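Local coordinates for protein exocyst complex component EXO70 (Saccharomyces cerevisiae, PDB 2B1E) that tethers secretory vesicles to sites of exocytosis as a subunit of the exocyst complex and takes part in the assembly of that complex, at residues Tyr41-Val44 with Val45-Leu48; Glu76-Ile79 with Lys80-Glu83; Ile290-Ile293 with Ile294-Asn298; Val381-Glu384 with Arg385-Gln388. One frame throughout, in Å; residues are numbered along the deposited sequence.

Each of the four contacts is a run of neighbouring turns within one helix, and they fall into two pairs. Interactions 1 and 2 lie on the consecutive helices 38-56 and 66-94, their centres about 10 Å apart, and meet through L48 with L78 and through V45 and Y41 with S82. Interactions 3 and 4, on helices 268-299 and 364-391, have centres about 11 Å apart and touch where A297 packs on N382. The pairs are far apart: interactions 1 and 4 have centres about 90 Å apart, on opposite sides of the chain's centre. All come in series along the sequence, as suits an elongated, all-helical rod with N- and C-terminal regions well separated.

Interaction 1: Tyr41-Val44 with Val45-Leu48; sequences YTQV and VHKL
The imidazole of H46 lies with one face over the carbonyl oxygen of T42, CD2 of H46 being 3.1 Å from T42 O. That oxygen also takes the hydrogen bond from H46 N, at 2.9 Å, so ring and backbone of one residue share it. With CG beside the backbone N (chi1 -74°), the ring folds back over the preceding turn, and the ring of Y129 from helix 117-132 meets it too. Q43 crosses H46 at about a right angle, its NE2 4.0 Å from H46 CB and its amide plane turned 52° from the imidazole.

The phenol ring of Y41 is approached obliquely by a methyl group, V45 CG2 coming within 4.1 Å of Y41 CE2. The same methyl lies 3.4 Å from Y41 O, which accepts the hydrogen bond of V45 N. Three residues further on, L48 CG rests 3.5 Å from V44 O, the acceptor for L48 N. The hydroxyl of T42 is hydrogen-bonded to W125 NE1 and to K39 O, and T42 and V45 both touch Y129.

Y41, V44 and L48 pack on L29 of helix 15-30, while Y41 and L48 also reach helix 66-94. Q43 and K47 are exposed. This is the i to i+4 pattern of an amphipathic alpha helix packed within a helical bundle.

Interaction 2: Glu76-Ile79 with Lys80-Glu83; sequences EQLI and KRSE
E76 O accepts the hydrogen bond of K80 N at 3.1 Å, the first of four i to i+4 bonds along this part of helix 66-94, an alpha helix packed against helices 15-30 and 38-56 in the N-terminal bundle. Next along the chain, Q77 lies beside K80, the two side chains pointing the same way.

Q77 O takes the bond of R81 N and is also overlain by the arginine's own side chain, R81 CG being 3.3 Å from it. The arginine then bends at chi3 (-71°), which turns its guanidinium back along the helix. NH1 of R81 comes within 3.4 Å of Q77 CB, and L78 CA lies over one face of the flat group, towards its rim. Held close to the backbone in this way, R81 sends NH2 past L78 CD1, at 3.8 Å, and into a salt bridge with E26 of helix 15-30.

L78 O has two donors on S82: OG at 2.8 Å and the backbone N at 3.0 Å, approaching from opposite faces of the carbonyl plane. OG stands beside its own backbone N (chi1 -57°), a position from which the hydroxyl reaches back to the preceding turn. Its proton is thereby satisfied within the helix, and S82 can pack against Y41 and V45 of helix 38-56.

I79 closes the series, its O accepting from E83 N. E83 runs alongside I79 and gives OE1 to Y129 OH; this same OE1 lies 3.7 Å from the I79 methyl CG2.

Interaction 3: Ile290-Ile293 with Ile294-Asn298; sequences IDRI and IKKAN
I290 and I294 stand one turn apart on helix 268-299, close to its C-terminal end, in the i to i+4 relation of an alpha helix. Their side chains meet methyl to methyl at an angle, I294 CD1 being 4.1 Å from I290 CG2. I294 places CG1 beside its backbone N (chi1 -63°), which carries this branch back across the carbonyl of I290: CG1 of I294 comes within 3.4 Å of I290 O. That oxygen is also the acceptor for I294 N. A glycine at I294 would probably leave the CG2 methyl of I290 without its partner and open a gap against T378 and N382 of the neighbouring helix.

The next carbonyls are overlain by aliphatic chain in the same manner. K295 CG lies 3.0 Å from D291 O, and K296 CG 3.2 Å from R292 O, each oxygen also being the acceptor for the backbone N of that lysine. K295 runs extended beyond CG, its NZ 5.9 Å from D291 OD2 and not in contact with it; D291 OD2 forms its salt bridge with R287 instead. R292 NE and K296 NZ are 4.8 Å apart, but D315 pairs with the arginine and touches the lysine, and so probably offsets their like charges. The A297 methyl lies over I293 O, which accepts from A297 N.

Two helices cover different sides of this segment: I290 and I294 pack on helix 364-391, whereas I293 and K296 face helix 311-323.

Interaction 4: Val381-Glu384 with Arg385-Gln388; sequences VNLE and RKAQ
E384 reaches along the helix to Q388, one turn further on. Its CB sits 3.1 Å from R385 N, and CG is anti to the backbone N (chi1 -161°), which starts the chain out beside the carbonyl, towards the following turn. CG comes within 4.2 Å of Q388 NE2 and CD within 3.7 Å of that same nitrogen. At the tip, OE2 accepts from Q388 NE2 at 2.7 Å, though the N-H points well off the line (131°). The nitrogen meets the anti side of OE2, 32° out of the carboxylate plane.

Y455 OH also bonds OE2, while Y452 OH and A400 N bond OE1. Q388 OE1 is held in turn by D398 N, which fixes the turn of the amide. On another side of the helix, R385 runs beside V381 and N382, its NH2 in a salt bridge with E351; NH1 merely approaches N382 OD1, at 3.8 Å, and the N382 amide is held by ND2 bonding to T378 O.

A leucine in place of E384 would probably deprive both tyrosine hydroxyls and A400 N of this acceptor, and Q388 NE2 of one of its partners, in a buried site. Neutral donors surround this buried carboxylate, an arrangement likely to spread and stabilise its negative charge.

Interaction 1: Tyr41-Val44 with Val45-Leu48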
loop_
_atom_site.group_PDB
_atom_site.type_symbol
_atom_site.label_atom_id
_atom_site.label_comp_id
_atom_site.label_asym_id
_atom_site.label_seq_id
_atom_site.Cartn_x
_atom_site.Cartn_y
_atom_site.Cartn_z
ATOM N N TYR A 41 -53.233 -21.990 10.049
ATOM C CA TYR A 41 -52.618 -23.258 10.419
ATOM C C TYR A 41 -52.001 -23.144 11.818
ATOM O O TYR A 41 -52.287 -23.963 12.688
ATOM C CB TYR A 41 -51.550 -23.650 9.378
ATOM C CG TYR A 41 -50.956 -25.042 9.546
ATOM C CD1 TYR A 41 -51.429 -26.130 8.799
ATOM C CD2 TYR A 41 -49.910 -25.265 10.440
ATOM C CE1 TYR A 41 -50.866 -27.401 8.939
ATOM C CE2 TYR A 41 -49.344 -26.525 10.590
ATOM C CZ TYR A 41 -49.822 -27.589 9.839
ATOM O OH TYR A 41 -49.257 -28.833 10.005
ATOM N N THR A 42 -51.164 -22.139 12.053
ATOM C CA THR A 42 -50.570 -22.010 13.381
ATOM C C THR A 42 -51.641 -21.739 14.426
ATOM O O THR A 42 -51.463 -22.066 15.604
ATOM C CB THR A 42 -49.523 -20.889 13.468
ATOM O OG1 THR A 42 -50.119 -19.640 13.106
ATOM C CG2 THR A 42 -48.334 -21.194 12.562
ATOM N N GLN A 43 -52.751 -21.141 14.000
ATOM C CA GLN A 43 -53.833 -20.853 14.931
ATOM C C GLN A 43 -54.477 -22.157 15.397
ATOM O O GLN A 43 -54.857 -22.296 16.566
ATOM C CB GLN A 43 -54.887 -19.959 14.273
ATOM C CG GLN A 43 -55.882 -19.405 15.266
ATOM C CD GLN A 43 -55.192 -18.725 16.438
ATOM O OE1 GLN A 43 -54.369 -17.815 16.257
ATOM N NE2 GLN A 43 -55.518 -19.167 17.651
ATOM N N VAL A 44 -54.614 -23.118 14.491
ATOM C CA VAL A 44 -55.191 -24.400 14.878
ATOM C C VAL A 44 -54.236 -25.137 15.820
ATOM O O VAL A 44 -54.664 -25.754 16.798
ATOM C CB VAL A 44 -55.494 -25.274 13.654
ATOM C CG1 VAL A 44 -55.840 -26.691 14.106
ATOM C CG2 VAL A 44 -56.661 -24.675 12.875
ATOM N N VAL A 45 -52.939 -25.074 15.541
ATOM C CA VAL A 45 -51.986 -25.733 16.423
ATOM C C VAL A 45 -52.083 -25.073 17.813
ATOM O O VAL A 45 -51.996 -25.753 18.832
ATOM C CB VAL A 45 -50.554 -25.627 15.871
ATOM C CG1 VAL A 45 -49.581 -26.332 16.803
ATOM C CG2 VAL A 45 -50.489 -26.281 14.475
ATOM N N HIS A 46 -52.273 -23.755 17.859
ATOM C CA HIS A 46 -52.396 -23.069 19.153
ATOM C C HIS A 46 -53.620 -23.613 19.912
ATOM O O HIS A 46 -53.567 -23.809 21.127
ATOM C CB HIS A 46 -52.556 -21.541 18.984
ATOM C CG HIS A 46 -51.299 -20.823 18.588
ATOM N ND1 HIS A 46 -50.071 -21.101 19.146
ATOM C CD2 HIS A 46 -51.091 -19.806 17.714
ATOM C CE1 HIS A 46 -49.161 -20.290 18.633
ATOM N NE2 HIS A 46 -49.755 -19.494 17.762
ATOM N N LYS A 47 -54.723 -23.841 19.201
ATOM C CA LYS A 47 -55.931 -24.373 19.834
ATOM C C LYS A 47 -55.626 -25.703 20.515
ATOM O O LYS A 47 -56.053 -25.949 21.636
ATOM C CB LYS A 47 -57.044 -24.590 18.801
ATOM C CG LYS A 47 -57.760 -23.326 18.332
ATOM C CD LYS A 47 -58.877 -22.943 19.289
ATOM C CE LYS A 47 -59.668 -21.745 18.780
ATOM N NZ LYS A 47 -60.812 -21.424 19.686
ATOM N N LEU A 48 -54.887 -26.566 19.825
ATOM C CA LEU A 48 -54.539 -27.879 20.371
ATOM C C LEU A 48 -53.649 -27.742 21.599
ATOM O O LEU A 48 -53.836 -28.432 22.608
ATOM C CB LEU A 48 -53.824 -28.706 19.306
ATOM C CG LEU A 48 -54.644 -29.044 18.058
ATOM C CD1 LEU A 48 -53.714 -29.591 16.984
ATOM C CD2 LEU A 48 -55.739 -30.047 18.393
#

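Interaction 2: Glu76-Ile79 with Lys80-Glu83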
loop_
_atom_site.group_PDB
_atom_site.type_symbol
_atom_site.label_atom_id
_atom_site.label_comp_id
_atom_site.label_asym_id
_atom_site.label_seq_id
_atom_site.Cartn_x
_atom_site.Cartn_y
_atom_site.Cartn_z
ATOM N N GLU A 76 -50.691 -34.257 22.065
ATOM C CA GLU A 76 -49.243 -34.085 22.080
ATOM C C GLU A 76 -48.610 -34.458 20.730
ATOM O O GLU A 76 -47.814 -33.690 20.183
ATOM C CB GLU A 76 -48.624 -34.921 23.210
ATOM C CG GLU A 76 -49.094 -34.522 24.619
ATOM C CD GLU A 76 -48.620 -35.492 25.705
ATOM O OE1 GLU A 76 -48.247 -36.641 25.375
ATOM O OE2 GLU A 76 -48.633 -35.105 26.896
ATOM N N GLN A 77 -48.980 -35.612 20.174
ATOM C CA GLN A 77 -48.394 -36.037 18.900
ATOM C C GLN A 77 -48.834 -35.229 17.684
ATOM O O GLN A 77 -48.018 -34.953 16.808
ATOM C CB GLN A 77 -48.633 -37.530 18.655
ATOM C CG GLN A 77 -47.887 -38.443 19.644
ATOM C CD GLN A 77 -46.396 -38.176 19.680
ATOM O OE1 GLN A 77 -45.770 -37.958 18.648
ATOM N NE2 GLN A 77 -45.818 -38.195 20.873
ATOM N N LEU A 78 -50.108 -34.861 17.617
ATOM C CA LEU A 78 -50.603 -34.060 16.497
ATOM C C LEU A 78 -49.885 -32.710 16.474
ATOM O O LEU A 78 -49.565 -32.181 15.403
ATOM C CB LEU A 78 -52.119 -33.865 16.619
ATOM C CG LEU A 78 -52.806 -33.008 15.550
ATOM C CD1 LEU A 78 -52.545 -33.569 14.142
ATOM C CD2 LEU A 78 -54.300 -32.975 15.854
ATOM N N ILE A 79 -49.623 -32.148 17.655
ATOM C CA ILE A 79 -48.904 -30.877 17.736
ATOM C C ILE A 79 -47.480 -31.092 17.219
ATOM O O ILE A 79 -46.950 -30.293 16.445
ATOM C CB ILE A 79 -48.864 -30.341 19.210
ATOM C CG1 ILE A 79 -50.275 -29.925 19.655
ATOM C CG2 ILE A 79 -47.938 -29.149 19.319
ATOM C CD1 ILE A 79 -50.402 -29.595 21.152
ATOM N N LYS A 80 -46.859 -32.191 17.644
ATOM C CA LYS A 80 -45.499 -32.497 17.227
ATOM C C LYS A 80 -45.389 -32.637 15.708
ATOM O O LYS A 80 -44.455 -32.116 15.092
ATOM C CB LYS A 80 -45.024 -33.788 17.899
ATOM C CG LYS A 80 -43.563 -34.102 17.661
ATOM C CD LYS A 80 -43.148 -35.407 18.350
ATOM C CE LYS A 80 -43.421 -35.380 19.846
ATOM N NZ LYS A 80 -43.082 -36.695 20.490
ATOM N N ARG A 81 -46.340 -33.334 15.099
ATOM C CA ARG A 81 -46.293 -33.526 13.653
ATOM C C ARG A 81 -46.507 -32.212 12.911
ATOM O O ARG A 81 -45.824 -31.927 11.919
ATOM C CB ARG A 81 -47.344 -34.550 13.216
ATOM C CG ARG A 81 -47.171 -35.942 13.812
ATOM C CD ARG A 81 -48.012 -36.966 13.062
ATOM N NE ARG A 81 -49.458 -36.845 13.283
ATOM C CZ ARG A 81 -50.084 -37.290 14.372
ATOM N NH1 ARG A 81 -49.381 -37.870 15.340
ATOM N NH2 ARG A 81 -51.408 -37.202 14.475
ATOM N N SER A 82 -47.460 -31.415 13.390
ATOM C CA SER A 82 -47.757 -30.137 12.772
ATOM C C SER A 82 -46.580 -29.164 12.854
ATOM O O SER A 82 -46.299 -28.434 11.896
ATOM C CB SER A 82 -49.005 -29.532 13.419
ATOM O OG SER A 82 -50.100 -30.424 13.305
ATOM N N GLU A 83 -45.885 -29.151 13.988
ATOM C CA GLU A 83 -44.741 -28.265 14.136
ATOM C C GLU A 83 -43.583 -28.734 13.251
ATOM O O GLU A 83 -42.823 -27.918 12.736
ATOM C CB GLU A 83 -44.329 -28.171 15.618
ATOM C CG GLU A 83 -45.301 -27.286 16.411
ATOM C CD GLU A 83 -45.052 -27.247 17.921
ATOM O OE1 GLU A 83 -45.649 -26.382 18.589
ATOM O OE2 GLU A 83 -44.284 -28.070 18.444
#

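Interaction 3: Ile290-Ile293 with Ile294-Asn298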
loop_
_atom_site.group_PDB
_atom_site.type_symbol
_atom_site.label_atom_id
_atom_site.label_comp_id
_atom_site.label_asym_id
_atom_site.label_seq_id
_atom_site.Cartn_x
_atom_site.Cartn_y
_atom_site.Cartn_z
ATOM N N ILE A 290 14.862 0.396 0.492
ATOM C CA ILE A 290 16.072 1.109 0.884
ATOM C C ILE A 290 17.257 0.150 0.985
ATOM O O ILE A 290 18.325 0.417 0.437
ATOM C CB ILE A 290 15.881 1.843 2.238
ATOM C CG1 ILE A 290 14.926 3.031 2.064
ATOM C CG2 ILE A 290 17.224 2.329 2.770
ATOM C CD1 ILE A 290 15.444 4.123 1.122
ATOM N N ASP A 291 17.055 -0.963 1.684
ATOM C CA ASP A 291 18.093 -1.976 1.866
ATOM C C ASP A 291 18.491 -2.583 0.527
ATOM O O ASP A 291 19.653 -2.924 0.299
ATOM C CB ASP A 291 17.588 -3.069 2.811
ATOM C CG ASP A 291 17.477 -2.589 4.246
ATOM O OD1 ASP A 291 17.400 -1.358 4.451
ATOM O OD2 ASP A 291 17.458 -3.433 5.168
ATOM N N ARG A 292 17.515 -2.708 -0.361
ATOM C CA ARG A 292 17.751 -3.255 -1.683
ATOM C C ARG A 292 18.711 -2.339 -2.452
ATOM O O ARG A 292 19.619 -2.809 -3.132
ATOM C CB ARG A 292 16.424 -3.362 -2.429
ATOM C CG ARG A 292 16.523 -4.009 -3.781
ATOM C CD ARG A 292 15.492 -3.415 -4.712
ATOM N NE ARG A 292 15.352 -4.204 -5.924
ATOM C CZ ARG A 292 14.827 -5.422 -5.951
ATOM N NH1 ARG A 292 14.392 -5.981 -4.824
ATOM N NH2 ARG A 292 14.741 -6.081 -7.098
ATOM N N ILE A 293 18.505 -1.029 -2.341
ATOM C CA ILE A 293 19.358 -0.057 -3.023
ATOM C C ILE A 293 20.789 -0.108 -2.484
ATOM O O ILE A 293 21.753 -0.113 -3.255
ATOM C CB ILE A 293 18.809 1.379 -2.866
ATOM C CG1 ILE A 293 17.407 1.465 -3.475
ATOM C CG2 ILE A 293 19.725 2.369 -3.577
ATOM C CD1 ILE A 293 16.689 2.770 -3.184
ATOM N N ILE A 294 20.921 -0.138 -1.161
ATOM C CA ILE A 294 22.232 -0.206 -0.521
ATOM C C ILE A 294 22.989 -1.465 -0.955
ATOM O O ILE A 294 24.205 -1.432 -1.131
ATOM C CB ILE A 294 22.098 -0.193 1.023
ATOM C CG1 ILE A 294 21.471 1.127 1.470
ATOM C CG2 ILE A 294 23.466 -0.366 1.676
ATOM C CD1 ILE A 294 21.181 1.201 2.950
ATOM N N LYS A 295 22.270 -2.570 -1.134
ATOM C CA LYS A 295 22.892 -3.824 -1.553
ATOM C C LYS A 295 23.266 -3.798 -3.029
ATOM O O LYS A 295 24.374 -4.177 -3.404
ATOM C CB LYS A 295 21.954 -5.007 -1.294
ATOM C CG LYS A 295 21.615 -5.224 0.170
ATOM C CD LYS A 295 20.744 -6.459 0.348
ATOM C CE LYS A 295 20.383 -6.682 1.806
ATOM N NZ LYS A 295 19.510 -7.883 1.964
ATOM N N LYS A 296 22.333 -3.365 -3.868
ATOM C CA LYS A 296 22.592 -3.293 -5.300
ATOM C C LYS A 296 23.729 -2.310 -5.607
ATOM O O LYS A 296 24.633 -2.623 -6.375
ATOM C CB LYS A 296 21.322 -2.873 -6.046
ATOM C CG LYS A 296 20.236 -3.941 -6.095
ATOM C CD LYS A 296 20.577 -5.018 -7.118
ATOM C CE LYS A 296 19.487 -6.082 -7.208
ATOM N NZ LYS A 296 19.337 -6.798 -5.913
ATOM N N ALA A 297 23.688 -1.127 -5.002
ATOM C CA ALA A 297 24.724 -0.127 -5.247
ATOM C C ALA A 297 26.116 -0.595 -4.832
ATOM O O ALA A 297 27.116 -0.112 -5.363
ATOM C CB ALA A 297 24.380 1.180 -4.530
ATOM N N ASN A 298 26.187 -1.528 -3.887
ATOM C CA ASN A 298 27.481 -2.028 -3.421
ATOM C C ASN A 298 27.857 -3.411 -3.960
ATOM O O ASN A 298 28.957 -3.901 -3.693
ATOM C CB ASN A 298 27.531 -2.058 -1.885
ATOM C CG ASN A 298 27.488 -0.664 -1.258
ATOM O OD1 ASN A 298 26.417 -0.088 -1.061
ATOM N ND2 ASN A 298 28.662 -0.117 -0.949
#

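Interaction 4: Val381-Glu384 with Arg385-Gln388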
loop_
_atom_site.group_PDB
_atom_site.type_symbol
_atom_site.label_atom_id
_atom_site.label_comp_id
_atom_site.label_asym_id
_atom_site.label_seq_id
_atom_site.Cartn_x
_atom_site.Cartn_y
_atom_site.Cartn_z
ATOM N N VAL A 381 24.478 8.411 -2.764
ATOM C CA VAL A 381 25.555 8.289 -1.783
ATOM C C VAL A 381 26.216 6.907 -1.794
ATOM O O VAL A 381 27.435 6.800 -1.693
ATOM C CB VAL A 381 25.055 8.617 -0.345
ATOM C CG1 VAL A 381 24.101 7.546 0.141
ATOM C CG2 VAL A 381 26.239 8.745 0.604
ATOM N N ASN A 382 25.424 5.847 -1.916
ATOM C CA ASN A 382 25.995 4.500 -1.950
ATOM C C ASN A 382 26.797 4.257 -3.228
ATOM O O ASN A 382 27.817 3.568 -3.205
ATOM C CB ASN A 382 24.895 3.465 -1.774
ATOM C CG ASN A 382 24.566 3.249 -0.316
ATOM O OD1 ASN A 382 25.216 2.450 0.358
ATOM N ND2 ASN A 382 23.579 3.987 0.191
ATOM N N LEU A 383 26.348 4.822 -4.343
ATOM C CA LEU A 383 27.125 4.688 -5.565
ATOM C C LEU A 383 28.421 5.473 -5.352
ATOM O O LEU A 383 29.478 5.076 -5.837
ATOM C CB LEU A 383 26.386 5.263 -6.769
ATOM C CG LEU A 383 25.311 4.389 -7.409
ATOM C CD1 LEU A 383 24.639 5.152 -8.532
ATOM C CD2 LEU A 383 25.938 3.092 -7.922
ATOM N N GLU A 384 28.338 6.590 -4.632
ATOM C CA GLU A 384 29.528 7.403 -4.369
ATOM C C GLU A 384 30.496 6.648 -3.468
ATOM O O GLU A 384 31.708 6.618 -3.720
ATOM C CB GLU A 384 29.184 8.733 -3.683
ATOM C CG GLU A 384 30.326 9.738 -3.841
ATOM C CD GLU A 384 30.357 10.839 -2.794
ATOM O OE1 GLU A 384 29.285 11.359 -2.399
ATOM O OE2 GLU A 384 31.476 11.193 -2.378
ATOM N N ARG A 385 29.961 6.070 -2.396
ATOM C CA ARG A 385 30.770 5.304 -1.458
ATOM C C ARG A 385 31.525 4.198 -2.195
ATOM O O ARG A 385 32.729 4.025 -2.011
ATOM C CB ARG A 385 29.887 4.693 -0.362
ATOM C CG ARG A 385 30.636 3.752 0.574
ATOM C CD ARG A 385 29.783 3.302 1.750
ATOM N NE ARG A 385 29.531 4.383 2.703
ATOM C CZ ARG A 385 28.475 5.195 2.672
ATOM N NH1 ARG A 385 27.548 5.059 1.731
ATOM N NH2 ARG A 385 28.346 6.149 3.584
ATOM N N LYS A 386 30.815 3.459 -3.036
ATOM C CA LYS A 386 31.435 2.386 -3.794
ATOM C C LYS A 386 32.503 2.918 -4.741
ATOM O O LYS A 386 33.563 2.318 -4.894
ATOM C CB LYS A 386 30.391 1.621 -4.596
ATOM C CG LYS A 386 31.021 0.537 -5.454
ATOM C CD LYS A 386 30.019 -0.156 -6.313
ATOM C CE LYS A 386 29.605 0.680 -7.503
ATOM N NZ LYS A 386 28.686 -0.119 -8.351
ATOM N N ALA A 387 32.229 4.053 -5.368
ATOM C CA ALA A 387 33.187 4.649 -6.286
ATOM C C ALA A 387 34.460 5.046 -5.538
ATOM O O ALA A 387 35.562 4.826 -6.028
ATOM C CB ALA A 387 32.577 5.863 -6.969
ATOM N N GLN A 388 34.307 5.629 -4.351
ATOM C CA GLN A 388 35.473 6.032 -3.569
ATOM C C GLN A 388 36.332 4.825 -3.171
ATOM O O GLN A 388 37.563 4.878 -3.224
ATOM C CB GLN A 388 35.038 6.821 -2.324
ATOM C CG GLN A 388 34.738 8.290 -2.636
ATOM C CD GLN A 388 34.646 9.159 -1.394
ATOM O OE1 GLN A 388 35.474 9.057 -0.495
ATOM N NE2 GLN A 388 33.650 10.032 -1.354
#